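NADH-rubredoxin oxidoreductase (Clostridium acetobutylicum, PDB 3KLJ) catalyses the NADH-dependent reduction of rubredoxin through a bound FAD, passing electrons into the dioxygen-scavenging system of this anaerobe. Local coordinates at residues G158-Q163 with P305-S310; Y180-Q185 with L192-K197; E53-N58 with A162-D167; F150-G155 with V223-G228; A172-I177 with I203-N208. All coordinates share one frame; numbering follows the deposited sequence. Where two conformers were deposited one is given.

Contact 1. Residues G158-Q163 with P305-S310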
# COMPACT_ATOMS: atom_id res chain seq x y z
N GLY A 158 -8.66 1.80 6.32
CA GLY A 158 -9.61 2.45 7.23
C GLY A 158 -10.30 1.46 8.14
O GLY A 158 -10.48 1.71 9.34
N ILE A 159 -10.70 0.33 7.57
CA ILE A 159 -11.33 -0.75 8.33
C ILE A 159 -10.35 -1.41 9.31
O ILE A 159 -10.68 -1.56 10.48
CB ILE A 159 -12.01 -1.80 7.41
CG1 ILE A 159 -12.95 -1.11 6.42
CG2 ILE A 159 -12.84 -2.75 8.25
CD1 ILE A 159 -13.34 -1.97 5.23
N GLU A 160 -9.16 -1.78 8.84
CA GLU A 160 -8.14 -2.34 9.72
C GLU A 160 -7.77 -1.42 10.89
O GLU A 160 -7.59 -1.89 12.01
CB GLU A 160 -6.88 -2.71 8.94
CG GLU A 160 -7.05 -3.92 8.03
CD GLU A 160 -5.79 -4.28 7.28
OE1 GLU A 160 -4.82 -3.50 7.32
OE2 GLU A 160 -5.76 -5.35 6.65
N LEU A 161 -7.66 -0.11 10.62
CA LEU A 161 -7.32 0.89 11.64
C LEU A 161 -8.40 0.95 12.72
O LEU A 161 -8.08 1.00 13.91
CB LEU A 161 -7.12 2.28 11.02
CG LEU A 161 -6.79 3.48 11.93
CD1 LEU A 161 -5.72 3.16 12.95
CD2 LEU A 161 -6.34 4.64 11.08
N ALA A 162 -9.66 0.93 12.29
CA ALA A 162 -10.80 0.92 13.20
C ALA A 162 -10.71 -0.23 14.19
O ALA A 162 -10.85 -0.02 15.39
CB ALA A 162 -12.11 0.86 12.42
N GLN A 163 -10.45 -1.44 13.69
CA GLN A 163 -10.28 -2.61 14.55
C GLN A 163 -9.09 -2.44 15.49
O GLN A 163 -9.20 -2.75 16.68
CB GLN A 163 -10.13 -3.90 13.74
CG GLN A 163 -10.06 -5.18 14.60
CD GLN A 163 -11.32 -5.44 15.43
OE1 GLN A 163 -11.47 -4.92 16.55
NE2 GLN A 163 -12.22 -6.25 14.91
N PRO A 305 -4.18 -11.55 -0.73
CA PRO A 305 -5.36 -11.86 0.08
C PRO A 305 -5.57 -10.75 1.10
O PRO A 305 -4.76 -10.57 2.01
CB PRO A 305 -4.99 -13.18 0.76
CG PRO A 305 -3.74 -13.67 0.08
CD PRO A 305 -3.05 -12.44 -0.41
N ILE A 306 -6.63 -9.98 0.90
CA ILE A 306 -7.06 -9.02 1.90
C ILE A 306 -8.16 -9.72 2.71
O ILE A 306 -8.46 -10.87 2.44
CB ILE A 306 -7.50 -7.68 1.25
CG1 ILE A 306 -8.57 -7.91 0.17
CG2 ILE A 306 -6.29 -6.95 0.68
CD1 ILE A 306 -8.79 -6.76 -0.81
N LEU A 307 -8.65 -9.13 3.79
CA LEU A 307 -7.92 -8.16 4.58
C LEU A 307 -7.83 -8.79 5.95
O LEU A 307 -8.51 -9.78 6.23
CB LEU A 307 -8.66 -6.81 4.62
CG LEU A 307 -9.97 -6.56 5.37
CD1 LEU A 307 -10.29 -5.07 5.38
CD2 LEU A 307 -11.14 -7.34 4.80
N LYS A 308 -6.97 -8.25 6.80
CA LYS A 308 -6.73 -8.87 8.10
C LYS A 308 -7.76 -8.38 9.12
O LYS A 308 -7.48 -8.35 10.32
CB LYS A 308 -5.30 -8.57 8.57
CG LYS A 308 -4.20 -8.89 7.55
CD LYS A 308 -3.01 -7.96 7.75
CE LYS A 308 -1.95 -8.16 6.69
NZ LYS A 308 -0.78 -7.26 6.95
N VAL A 309 -8.96 -8.02 8.66
CA VAL A 309 -9.93 -7.33 9.53
C VAL A 309 -10.99 -8.24 10.13
O VAL A 309 -11.61 -9.04 9.42
CB VAL A 309 -10.58 -6.09 8.88
CG1 VAL A 309 -11.93 -6.42 8.25
CG2 VAL A 309 -10.72 -4.96 9.91
N SER A 310 -11.17 -8.09 11.44
CA SER A 310 -12.23 -8.74 12.21
C SER A 310 -12.43 -10.22 11.89
O SER A 310 -13.51 -10.78 12.11
CB SER A 310 -13.54 -7.96 12.05
OG SER A 310 -13.37 -6.61 12.43
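The carboxylate of Glu-160 takes the backbone N-H of Lys-308 on the anti side of OE2, 20° out of its plane. Lys-308 N and Glu-160 OE2 lie 3.1 Å apart, and the bond is fairly straight, 159° at the hydrogen. The aliphatic start of the lysine lies against the same oxygen, with Lys-308 CB 3.8 Å from Glu-160 OE2, which also touches Leu-307 CB. Glu-160 gets there by an extended chain: CD is anti to CA (chi2 -179°), and the end of the side chain comes nearer the strand. Helix 156-168, which follows a glycine-rich turn consistent with a Rossmann-type GxGxxG motif of the NADH-binding domain, here meets strand 306-309 at the start of the C-terminal domain. Beside the polar bond the packing is apolar and partly tight. Ile-159 CG2 and Val-309 CG2 are 3.5 Å apart, closer than a usual carbon contact, with the two side chains crossing at about a right angle. Val-309 CG2 also lies 3.4 Å from Ile-159 O and rests on Gln-163 CB. Leu-307 CD1 reaches Ile-159 CB at 4.2 Å, while Lys-308 NZ makes a weak hydrogen bond to O4 of the FAD.

Contact 2. Residues Y180-Q185 with L192-K197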
# COMPACT_ATOMS: atom_id res chain seq x y z
N TYR A 180 -21.68 1.85 0.16
CA TYR A 180 -21.07 0.63 0.67
C TYR A 180 -19.55 0.73 0.67
O TYR A 180 -18.97 1.45 -0.15
CB TYR A 180 -21.51 -0.58 -0.16
CG TYR A 180 -21.19 -0.45 -1.63
CD1 TYR A 180 -22.06 0.20 -2.49
CD2 TYR A 180 -20.00 -0.98 -2.15
CE1 TYR A 180 -21.77 0.34 -3.84
CE2 TYR A 180 -19.70 -0.85 -3.50
CZ TYR A 180 -20.59 -0.18 -4.34
OH TYR A 180 -20.30 -0.05 -5.68
N PRO A 181 -18.88 -0.01 1.58
CA PRO A 181 -17.42 0.14 1.61
C PRO A 181 -16.74 -0.71 0.53
O PRO A 181 -17.36 -1.61 -0.06
CB PRO A 181 -17.06 -0.40 3.00
CG PRO A 181 -18.10 -1.50 3.22
CD PRO A 181 -19.36 -0.95 2.61
N LEU A 182 -15.47 -0.38 0.27
CA LEU A 182 -14.57 -1.20 -0.54
C LEU A 182 -15.01 -1.29 -2.00
O LEU A 182 -14.95 -2.35 -2.62
CB LEU A 182 -14.45 -2.60 0.07
CG LEU A 182 -13.04 -3.08 0.39
CD1 LEU A 182 -12.52 -2.27 1.57
CD2 LEU A 182 -13.04 -4.58 0.70
N GLU A 183 -15.43 -0.15 -2.55
CA GLU A 183 -16.05 -0.11 -3.87
C GLU A 183 -15.11 -0.44 -5.03
O GLU A 183 -15.55 -0.63 -6.16
CB GLU A 183 -16.73 1.26 -4.10
CG GLU A 183 -15.79 2.34 -4.63
CD GLU A 183 -15.01 3.06 -3.53
OE1 GLU A 183 -14.98 2.58 -2.37
OE2 GLU A 183 -14.43 4.13 -3.84
N ARG A 184 -13.81 -0.50 -4.75
CA ARG A 184 -12.81 -0.87 -5.75
C ARG A 184 -12.62 -2.38 -5.81
O ARG A 184 -12.12 -2.91 -6.79
CB ARG A 184 -11.45 -0.22 -5.45
CG ARG A 184 -11.48 1.28 -5.19
CD ARG A 184 -10.12 1.75 -4.69
NE ARG A 184 -9.26 2.20 -5.78
CZ ARG A 184 -9.71 2.70 -6.92
NH1 ARG A 184 -11.02 2.82 -7.13
NH2 ARG A 184 -8.85 3.09 -7.86
N GLN A 185 -13.03 -3.07 -4.74
CA GLN A 185 -12.79 -4.52 -4.63
C GLN A 185 -14.06 -5.35 -4.67
O GLN A 185 -14.03 -6.54 -4.98
CB GLN A 185 -12.01 -4.84 -3.35
CG GLN A 185 -10.49 -4.75 -3.53
CD GLN A 185 -9.91 -3.46 -3.01
OE1 GLN A 185 -10.48 -2.82 -2.12
NE2 GLN A 185 -8.76 -3.09 -3.54
N LEU A 192 -22.12 -4.43 0.94
CA LEU A 192 -23.17 -4.44 1.94
C LEU A 192 -23.10 -5.72 2.78
O LEU A 192 -23.35 -5.69 3.98
CB LEU A 192 -24.56 -4.27 1.30
CG LEU A 192 -24.84 -2.86 0.75
CD1 LEU A 192 -26.24 -2.81 0.16
CD2 LEU A 192 -24.66 -1.76 1.82
N PHE A 193 -22.75 -6.84 2.14
CA PHE A 193 -22.46 -8.06 2.88
C PHE A 193 -21.36 -7.78 3.91
O PHE A 193 -21.51 -8.10 5.10
CB PHE A 193 -22.07 -9.18 1.90
CG PHE A 193 -21.78 -10.51 2.56
CD1 PHE A 193 -20.50 -10.80 3.04
CD2 PHE A 193 -22.78 -11.47 2.69
CE1 PHE A 193 -20.23 -12.03 3.65
CE2 PHE A 193 -22.52 -12.70 3.29
CZ PHE A 193 -21.25 -12.99 3.77
N LEU A 194 -20.27 -7.16 3.46
CA LEU A 194 -19.17 -6.81 4.34
C LEU A 194 -19.61 -5.81 5.44
O LEU A 194 -19.32 -6.02 6.62
CB LEU A 194 -18.00 -6.24 3.52
CG LEU A 194 -16.74 -5.83 4.30
CD1 LEU A 194 -16.05 -7.07 4.88
CD2 LEU A 194 -15.78 -5.04 3.41
N LYS A 195 -20.32 -4.75 5.06
CA LYS A 195 -20.86 -3.78 6.03
C LYS A 195 -21.64 -4.48 7.15
O LYS A 195 -21.46 -4.16 8.32
CB LYS A 195 -21.75 -2.75 5.34
CG LYS A 195 -22.27 -1.65 6.29
CD LYS A 195 -23.41 -0.86 5.69
CE LYS A 195 -23.92 0.20 6.68
NZ LYS A 195 -24.49 -0.37 7.94
N ASP A 196 -22.51 -5.43 6.78
CA ASP A 196 -23.32 -6.20 7.75
C ASP A 196 -22.44 -6.99 8.71
O ASP A 196 -22.61 -6.92 9.93
CB ASP A 196 -24.30 -7.13 7.02
CG ASP A 196 -24.79 -8.30 7.89
OD1 ASP A 196 -25.21 -8.08 9.05
OD2 ASP A 196 -24.77 -9.45 7.41
N LYS A 197 -21.50 -7.75 8.16
CA LYS A 197 -20.58 -8.55 8.96
C LYS A 197 -19.73 -7.68 9.90
O LYS A 197 -19.48 -8.05 11.05
CB LYS A 197 -19.66 -9.37 8.05
CG LYS A 197 -20.32 -10.53 7.31
CD LYS A 197 -20.87 -11.58 8.27
CE LYS A 197 -21.36 -12.80 7.52
NZ LYS A 197 -22.42 -13.51 8.29
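Tyr-180, Pro-181 and Leu-182 lie in the loop of a right-handed beta-alpha-beta crossover, where the chain leaves strand 172-175, and pack on Leu-192, Leu-194 and Lys-195 of helix 188-199, which leads on to strand 204-206. The unit belongs to the Rossmann-type NADH-binding domain. No hydrogen bond joins the two segments, and the contact is mainly between aliphatic carbons. Tyr-180 touches the helix through its CB, which lies 3.9 Å from Leu-192 CD2; CG sits between the backbone N and the carbonyl carbon (chi1 57°), and the ring beyond it leads away from the helix. Pro-181 offers two neighbouring corners of its ring. CD lies against Lys-195 CB at 4.1 Å, the proline and lysine side chains crossing at about a right angle, while Pro-181 CG comes within 4.2 Å of Leu-194 CD2. Lys-195 thus contributes the root of its chain, and its ammonium end leads off elsewhere, with CE touching strand 204-206 and Thr-207 on the way. Leu-194 is the more central partner: it meets both Pro-181 and Leu-182, and Ile-314 of strand 312-317 touches both leucines, so that the C-terminal domain covers part of this hydrophobic patch. Leu-182 also packs against Ile-156 and Ile-159 of helix 156-168, CD1 being the branch that meets Ile-159, and its backbone is bonded to Gly-154 in the glycine-rich turn. The two leucine side chains cross at about a right angle, with Leu-182 CD2 3.9 Å from Leu-194 CD2.

Contact 3. Residues E53-N58 with A162-D167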
# COMPACT_ATOMS: atom_id res chain seq x y z
N GLU A 53 -0.36 -2.63 14.57
CA GLU A 53 0.03 -3.33 15.80
C GLU A 53 0.65 -2.41 16.85
O GLU A 53 0.61 -2.71 18.05
CB GLU A 53 0.97 -4.49 15.49
CG GLU A 53 0.37 -5.54 14.59
CD GLU A 53 1.26 -6.74 14.41
OE1 GLU A 53 1.68 -7.34 15.43
OE2 GLU A 53 1.55 -7.10 13.25
N ILE A 54 1.25 -1.32 16.39
CA ILE A 54 1.73 -0.27 17.28
C ILE A 54 0.53 0.27 18.08
O ILE A 54 0.61 0.46 19.29
CB ILE A 54 2.43 0.89 16.48
CG1 ILE A 54 3.56 0.37 15.59
CG2 ILE A 54 2.89 2.02 17.41
CD1 ILE A 54 4.64 -0.44 16.31
N ILE A 55 -0.58 0.46 17.37
CA ILE A 55 -1.84 0.88 17.98
C ILE A 55 -2.48 -0.29 18.77
O ILE A 55 -2.69 -0.17 19.97
CB ILE A 55 -2.80 1.49 16.92
CG1 ILE A 55 -2.22 2.81 16.38
CG2 ILE A 55 -4.19 1.72 17.51
CD1 ILE A 55 -2.68 3.17 14.99
N ALA A 56 -2.76 -1.41 18.09
CA ALA A 56 -3.49 -2.53 18.72
C ALA A 56 -2.79 -3.26 19.88
O ALA A 56 -3.46 -3.70 20.83
CB ALA A 56 -3.96 -3.55 17.66
N LYS A 57 -1.47 -3.42 19.79
CA LYS A 57 -0.72 -4.22 20.77
C LYS A 57 0.27 -3.42 21.59
O LYS A 57 1.02 -3.99 22.41
CB LYS A 57 0.01 -5.37 20.07
CG LYS A 57 -0.87 -6.56 19.64
CD LYS A 57 -0.04 -7.49 18.77
CE LYS A 57 -0.82 -8.71 18.29
NZ LYS A 57 -0.06 -9.36 17.20
N ASN A 58 0.28 -2.10 21.40
CA ASN A 58 1.19 -1.21 22.12
C ASN A 58 2.67 -1.57 21.86
O ASN A 58 3.52 -1.44 22.74
CB ASN A 58 0.87 -1.21 23.63
CG ASN A 58 1.66 -0.16 24.41
OD1 ASN A 58 1.80 0.97 23.97
ND2 ASN A 58 2.16 -0.55 25.57
N ALA A 162 -9.66 0.93 12.29
CA ALA A 162 -10.80 0.92 13.20
C ALA A 162 -10.71 -0.23 14.19
O ALA A 162 -10.85 -0.02 15.39
CB ALA A 162 -12.11 0.86 12.42
N GLN A 163 -10.45 -1.44 13.69
CA GLN A 163 -10.28 -2.61 14.55
C GLN A 163 -9.09 -2.44 15.49
O GLN A 163 -9.20 -2.75 16.68
CB GLN A 163 -10.13 -3.90 13.74
CG GLN A 163 -10.06 -5.18 14.60
CD GLN A 163 -11.32 -5.44 15.43
OE1 GLN A 163 -11.47 -4.92 16.55
NE2 GLN A 163 -12.22 -6.25 14.91
N ALA A 164 -7.97 -1.97 14.96
CA ALA A 164 -6.78 -1.71 15.78
C ALA A 164 -7.08 -0.75 16.93
O ALA A 164 -6.62 -0.95 18.05
CB ALA A 164 -5.64 -1.19 14.93
N ILE A 165 -7.86 0.29 16.64
CA ILE A 165 -8.24 1.27 17.65
C ILE A 165 -9.22 0.68 18.66
O ILE A 165 -9.12 0.98 19.86
CB ILE A 165 -8.77 2.58 17.02
CG1 ILE A 165 -7.68 3.24 16.18
CG2 ILE A 165 -9.24 3.55 18.12
CD1 ILE A 165 -8.17 4.40 15.35
N ILE A 166 -10.16 -0.16 18.19
CA ILE A 166 -11.04 -0.93 19.07
C ILE A 166 -10.19 -1.81 19.98
O ILE A 166 -10.32 -1.76 21.20
CB ILE A 166 -12.06 -1.84 18.32
CG1 ILE A 166 -12.91 -1.08 17.29
CG2 ILE A 166 -12.95 -2.62 19.31
CD1 ILE A 166 -13.60 0.16 17.80
N ASP A 167 -9.28 -2.58 19.38
CA ASP A 167 -8.39 -3.48 20.13
C ASP A 167 -7.57 -2.77 21.21
O ASP A 167 -7.31 -3.36 22.26
CB ASP A 167 -7.46 -4.22 19.18
CG ASP A 167 -8.18 -5.26 18.33
OD1 ASP A 167 -7.51 -5.83 17.44
OD2 ASP A 167 -9.38 -5.51 18.53
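Ile-55 branches at CB into two arms that serve different neighbours of helix 156-168, starting with Ala-164. CG2, anti to the backbone N, is the arm turned to the facing helix segment: it lies 3.7 Å from Ala-164 O, a little farther from the carbonyl carbon, and 4.2 Å from Ala-164 CB. The same methyl meets Ile-165 CG1 at 4.0 Å, and therefore rests over the peptide joining the two residues. The other arm ends at CD1, which touches Leu-161 CD1, one turn earlier on that helix, at 3.7 Å.

Next to this isoleucine, Ala-56 brings the backbones together, its CA lying 4.5 Å from Ala-164 CA. Two small residues facing each other permit this closeness. Ala-56 CA directs a C-H to Ala-164 O with an angle of 132° at the hydrogen, a bent and at most weak contact. Its CB meets Ala-164 CB at 4.0 Å and also touches Asp-167 CB, so the aspartate joins through its root carbon. Within segment 53-58, Lys-57 NZ forms a salt bridge with Glu-53 OE1, which it reaches from above the carboxylate plane; the other oxygen of Glu-53 is paired with Arg-50.

The helix-helix contact joins the FAD-binding domain, which holds helix 51-56, to the NADH-binding domain. Helix 133-146 borders both partners, through Lys-140 against Ile-55 and Cys-143 against Ile-165, while Ile-165 continues inward onto strand 149-152.

Contact 4. Residues F150-G155 with V223-G228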
# COMPACT_ATOMS: atom_id res chain seq x y z
N PHE A 150 -12.86 8.72 14.62
CA PHE A 150 -13.74 8.70 13.45
C PHE A 150 -12.86 8.59 12.21
O PHE A 150 -12.08 9.51 11.92
CB PHE A 150 -14.62 9.96 13.42
CG PHE A 150 -15.65 9.95 12.31
CD1 PHE A 150 -16.59 8.92 12.21
CD2 PHE A 150 -15.70 11.00 11.39
CE1 PHE A 150 -17.55 8.92 11.19
CE2 PHE A 150 -16.65 11.01 10.38
CZ PHE A 150 -17.58 9.97 10.28
N ILE A 151 -12.96 7.46 11.52
CA ILE A 151 -12.15 7.20 10.34
C ILE A 151 -12.93 7.50 9.06
O ILE A 151 -13.96 6.89 8.80
CB ILE A 151 -11.58 5.74 10.33
CG1 ILE A 151 -10.62 5.53 11.50
CG2 ILE A 151 -10.83 5.45 9.02
CD1 ILE A 151 -11.19 4.74 12.63
N ILE A 152 -12.43 8.46 8.29
CA ILE A 152 -13.03 8.83 7.01
C ILE A 152 -12.30 8.12 5.87
O ILE A 152 -11.07 8.24 5.73
CB ILE A 152 -13.01 10.37 6.81
CG1 ILE A 152 -14.00 11.04 7.78
CG2 ILE A 152 -13.31 10.73 5.35
CD1 ILE A 152 -13.99 12.55 7.75
N GLY A 153 -13.05 7.38 5.06
CA GLY A 153 -12.46 6.63 3.94
C GLY A 153 -12.93 5.19 3.93
O GLY A 153 -12.95 4.53 4.98
N GLY A 154 -13.29 4.69 2.76
CA GLY A 154 -14.01 3.42 2.66
C GLY A 154 -13.22 2.16 2.39
O GLY A 154 -13.81 1.12 2.09
N GLY A 155 -11.89 2.25 2.50
CA GLY A 155 -10.98 1.17 2.10
C GLY A 155 -10.50 0.25 3.21
O GLY A 155 -10.87 0.39 4.37
N VAL A 223 -9.91 12.37 14.40
CA VAL A 223 -10.34 12.13 13.02
C VAL A 223 -9.17 11.74 12.12
O VAL A 223 -8.17 12.46 11.99
CB VAL A 223 -11.23 13.28 12.42
CG1 VAL A 223 -12.08 13.95 13.51
CG2 VAL A 223 -10.41 14.31 11.70
N ILE A 224 -9.30 10.56 11.53
CA ILE A 224 -8.25 9.97 10.71
C ILE A 224 -8.79 9.77 9.29
O ILE A 224 -9.80 9.10 9.09
CB ILE A 224 -7.78 8.62 11.29
CG1 ILE A 224 -7.55 8.74 12.81
CG2 ILE A 224 -6.52 8.14 10.60
CD1 ILE A 224 -7.97 7.54 13.59
N THR A 225 -8.12 10.35 8.31
CA THR A 225 -8.49 10.14 6.92
C THR A 225 -7.68 8.98 6.36
O THR A 225 -6.47 8.92 6.54
CB THR A 225 -8.34 11.42 6.07
OG1 THR A 225 -7.03 11.97 6.25
CG2 THR A 225 -9.41 12.44 6.46
N ALA A 226 -8.37 8.03 5.74
CA ALA A 226 -7.77 6.88 5.10
C ALA A 226 -8.34 6.88 3.69
O ALA A 226 -9.28 6.14 3.38
CB ALA A 226 -8.14 5.59 5.86
N VAL A 227 -7.80 7.76 2.86
CA VAL A 227 -8.36 8.05 1.54
C VAL A 227 -7.32 7.80 0.44
O VAL A 227 -7.29 8.47 -0.59
CB VAL A 227 -8.93 9.51 1.46
CG1 VAL A 227 -10.24 9.60 2.21
CG2 VAL A 227 -7.93 10.52 2.00
N GLY A 228 -6.47 6.81 0.68
CA GLY A 228 -5.53 6.38 -0.33
C GLY A 228 -4.24 7.17 -0.28
O GLY A 228 -4.05 8.06 0.55
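Phe-150, Ile-152 and Ile-224 open the series of three backbone hydrogen bonds that joins these parallel strands. Ile-224 N donates to Phe-150 O at 3.0 Å, Ile-152 N to Ile-224 O at 2.8 Å, and Ala-226 N to Ile-152 O at 2.7 Å. The last is almost linear, 178° at the hydrogen, and closes the pairing where both chains leave the sheet. Ile-224 uses both its N-H and its C=O toward the 150-152 strand, and Ile-152 does the same in return, as parallel pairing requires.

Several of these carbonyls also receive a C-H. Val-223 CA points at Phe-150 O and Ile-151 CA at Ile-224 O. Past the last bridge Gly-153 CA lies 3.3 Å from Ala-226 O, a close approach made possible by the missing side chain, at backbone angles (phi 130°, psi 136°) that suit glycine. The strand-turn-helix that starts here, with Gly-153, Gly-155 and Gly-158, has the GxGxxG pattern of a Rossmann fold, consistent with its place in the NADH-binding domain.

Apolar contacts lie on both faces of the sheet. Ile-151 and Ile-224 stand side by side and point the same way, CG1 of Ile-151 being 3.9 Å from CD1 of Ile-224, and Ile-151 CG2 reaches Ala-226 CB at 4.2 Å; helix 156-168 covers this face through Leu-161, Ala-162 and Ile-165. On the face of Phe-150, Val-223 and Ile-152, Thr-225 CG2 meets Ile-152 CB at 4.2 Å, while Phe-150 and Val-223 pack on helix 215-220.

Contact 5. Residues A172-I177 with I203-N208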
# COMPACT_ATOMS: atom_id res chain seq x y z
N ALA A 172 -14.49 3.28 17.96
CA ALA A 172 -14.21 3.86 16.66
C ALA A 172 -15.30 3.49 15.66
O ALA A 172 -15.86 2.38 15.72
CB ALA A 172 -12.85 3.40 16.15
N SER A 173 -15.62 4.42 14.77
CA SER A 173 -16.55 4.15 13.68
C SER A 173 -16.02 4.78 12.39
O SER A 173 -15.08 5.59 12.41
CB SER A 173 -17.97 4.63 14.02
OG SER A 173 -18.06 6.04 14.12
N ILE A 174 -16.59 4.37 11.26
CA ILE A 174 -16.12 4.82 9.96
C ILE A 174 -17.19 5.64 9.26
O ILE A 174 -18.38 5.35 9.39
CB ILE A 174 -15.71 3.61 9.08
CG1 ILE A 174 -14.59 2.82 9.75
CG2 ILE A 174 -15.30 4.05 7.66
CD1 ILE A 174 -14.42 1.38 9.21
N GLY A 175 -16.77 6.66 8.52
CA GLY A 175 -17.66 7.43 7.66
C GLY A 175 -17.19 7.35 6.22
O GLY A 175 -16.01 7.57 5.93
N ILE A 176 -18.11 7.01 5.32
CA ILE A 176 -17.82 6.91 3.88
C ILE A 176 -18.85 7.74 3.11
O ILE A 176 -19.96 7.96 3.61
CB ILE A 176 -17.78 5.43 3.37
CG1 ILE A 176 -19.17 4.77 3.45
CG2 ILE A 176 -16.76 4.60 4.13
CD1 ILE A 176 -19.22 3.36 2.86
N ILE A 177 -18.50 8.19 1.91
CA ILE A 177 -19.44 8.99 1.11
C ILE A 177 -20.37 8.16 0.19
O ILE A 177 -21.45 8.64 -0.19
CB ILE A 177 -18.74 10.14 0.33
CG1 ILE A 177 -17.74 9.60 -0.70
CG2 ILE A 177 -18.09 11.17 1.32
CD1 ILE A 177 -16.94 10.69 -1.42
N ILE A 203 -18.14 -2.77 14.36
CA ILE A 203 -17.51 -1.75 13.51
C ILE A 203 -18.60 -1.07 12.68
O ILE A 203 -19.06 -1.61 11.67
CB ILE A 203 -16.34 -2.34 12.65
CG1 ILE A 203 -15.22 -2.84 13.57
CG2 ILE A 203 -15.77 -1.29 11.68
CD1 ILE A 203 -14.07 -3.50 12.84
N LYS A 204 -19.02 0.11 13.13
CA LYS A 204 -20.06 0.88 12.44
C LYS A 204 -19.50 1.68 11.27
O LYS A 204 -18.43 2.29 11.37
CB LYS A 204 -20.82 1.78 13.42
CG LYS A 204 -21.20 3.16 12.86
CD LYS A 204 -22.68 3.48 12.97
CE LYS A 204 -23.44 3.00 11.73
NZ LYS A 204 -24.73 3.74 11.53
N ILE A 205 -20.22 1.64 10.15
CA ILE A 205 -19.87 2.45 8.99
C ILE A 205 -21.04 3.37 8.64
O ILE A 205 -22.14 2.90 8.33
CB ILE A 205 -19.47 1.60 7.75
CG1 ILE A 205 -18.31 0.66 8.08
CG2 ILE A 205 -19.08 2.54 6.60
CD1 ILE A 205 -17.90 -0.32 6.95
N TYR A 206 -20.78 4.67 8.71
CA TYR A 206 -21.77 5.66 8.30
C TYR A 206 -21.66 5.80 6.79
O TYR A 206 -20.61 6.19 6.27
CB TYR A 206 -21.51 7.01 8.97
CG TYR A 206 -21.76 7.02 10.46
CD1 TYR A 206 -23.02 7.31 10.98
CD2 TYR A 206 -20.72 6.76 11.36
CE1 TYR A 206 -23.25 7.33 12.36
CE2 TYR A 206 -20.93 6.77 12.73
CZ TYR A 206 -22.19 7.06 13.23
OH TYR A 206 -22.38 7.07 14.59
N THR A 207 -22.74 5.47 6.10
CA THR A 207 -22.73 5.46 4.64
C THR A 207 -23.42 6.70 4.09
O THR A 207 -24.23 7.32 4.79
CB THR A 207 -23.41 4.19 4.05
OG1 THR A 207 -24.77 4.12 4.51
CG2 THR A 207 -22.65 2.96 4.50
N ASN A 208 -23.09 7.05 2.85
CA ASN A 208 -23.62 8.25 2.21
C ASN A 208 -23.50 9.48 3.11
O ASN A 208 -24.46 10.22 3.29
CB ASN A 208 -25.08 8.02 1.78
CG ASN A 208 -25.22 6.93 0.73
OD1 ASN A 208 -25.65 5.81 1.03
ND2 ASN A 208 -24.83 7.25 -0.50
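Ile-174 and Tyr-206 take part in the three backbone bonds between these two parallel strands. Tyr-206 N donates to Ile-174 O over 2.6 Å, Ile-174 N to Lys-204 O over 2.8 Å, and Ile-176 N to Tyr-206 O, the last nearly in line with the carbonyl. Around this backbone, Ile-174 and Ile-205 lie side by side, CB of the first 4.1 Å from CG1 of the second, and Ile-174 CD1 goes on to Ile-203 CG2 at 3.9 Å. Ile-176 CD1 wedges against both Ile-205 CG2 and Thr-207 CG2, each 3.8 Å away; its CG1 stands between the backbone N and the carbonyl carbon (chi1 66°), which sets CG1 against Tyr-206 O and Thr-207 CA. On the opposite face, the Tyr-206 ring has Ser-173 OG in its plane at one edge, 3.3 Å from CE2, and Lys-204 CD over one face toward the rim. Helix 156-168 backs Ile-174, and Leu-217 of helix 215-220 touches both Ser-173 and Tyr-206. Strand 204-206 is outermost in the sheet and closes the beta-alpha-beta unit. Lys-204 O, Tyr-206 N and Tyr-206 O are bonded to segment 172-177, and the serine oxygen at the ring edge would be mildly attractive to the aromatic C-H.

In the fold
Contacts 4 and 5, centres 9 Å apart, lie in one parallel sheet of the NADH-binding domain, where strands 149-152 and 172-175 are neighbours. Contact 5 is nested inside the chain loop closed by contact 4, and contact 2 inside that of contact 5, consistent with a Rossmann-type beta-alpha-beta arrangement. Helix 156-168 links the sheet to the rest: contacts 1 and 3 both use it, with centres 11 Å apart, one toward the C-terminal domain and the other toward the FAD-binding domain. Contacts 2 and 3, 21 Å apart, do not touch. The NADH-binding domain is thereby packed against both its partners, and Lys-308 of contact 1 lies about 3 Å from the FAD (nearest atoms).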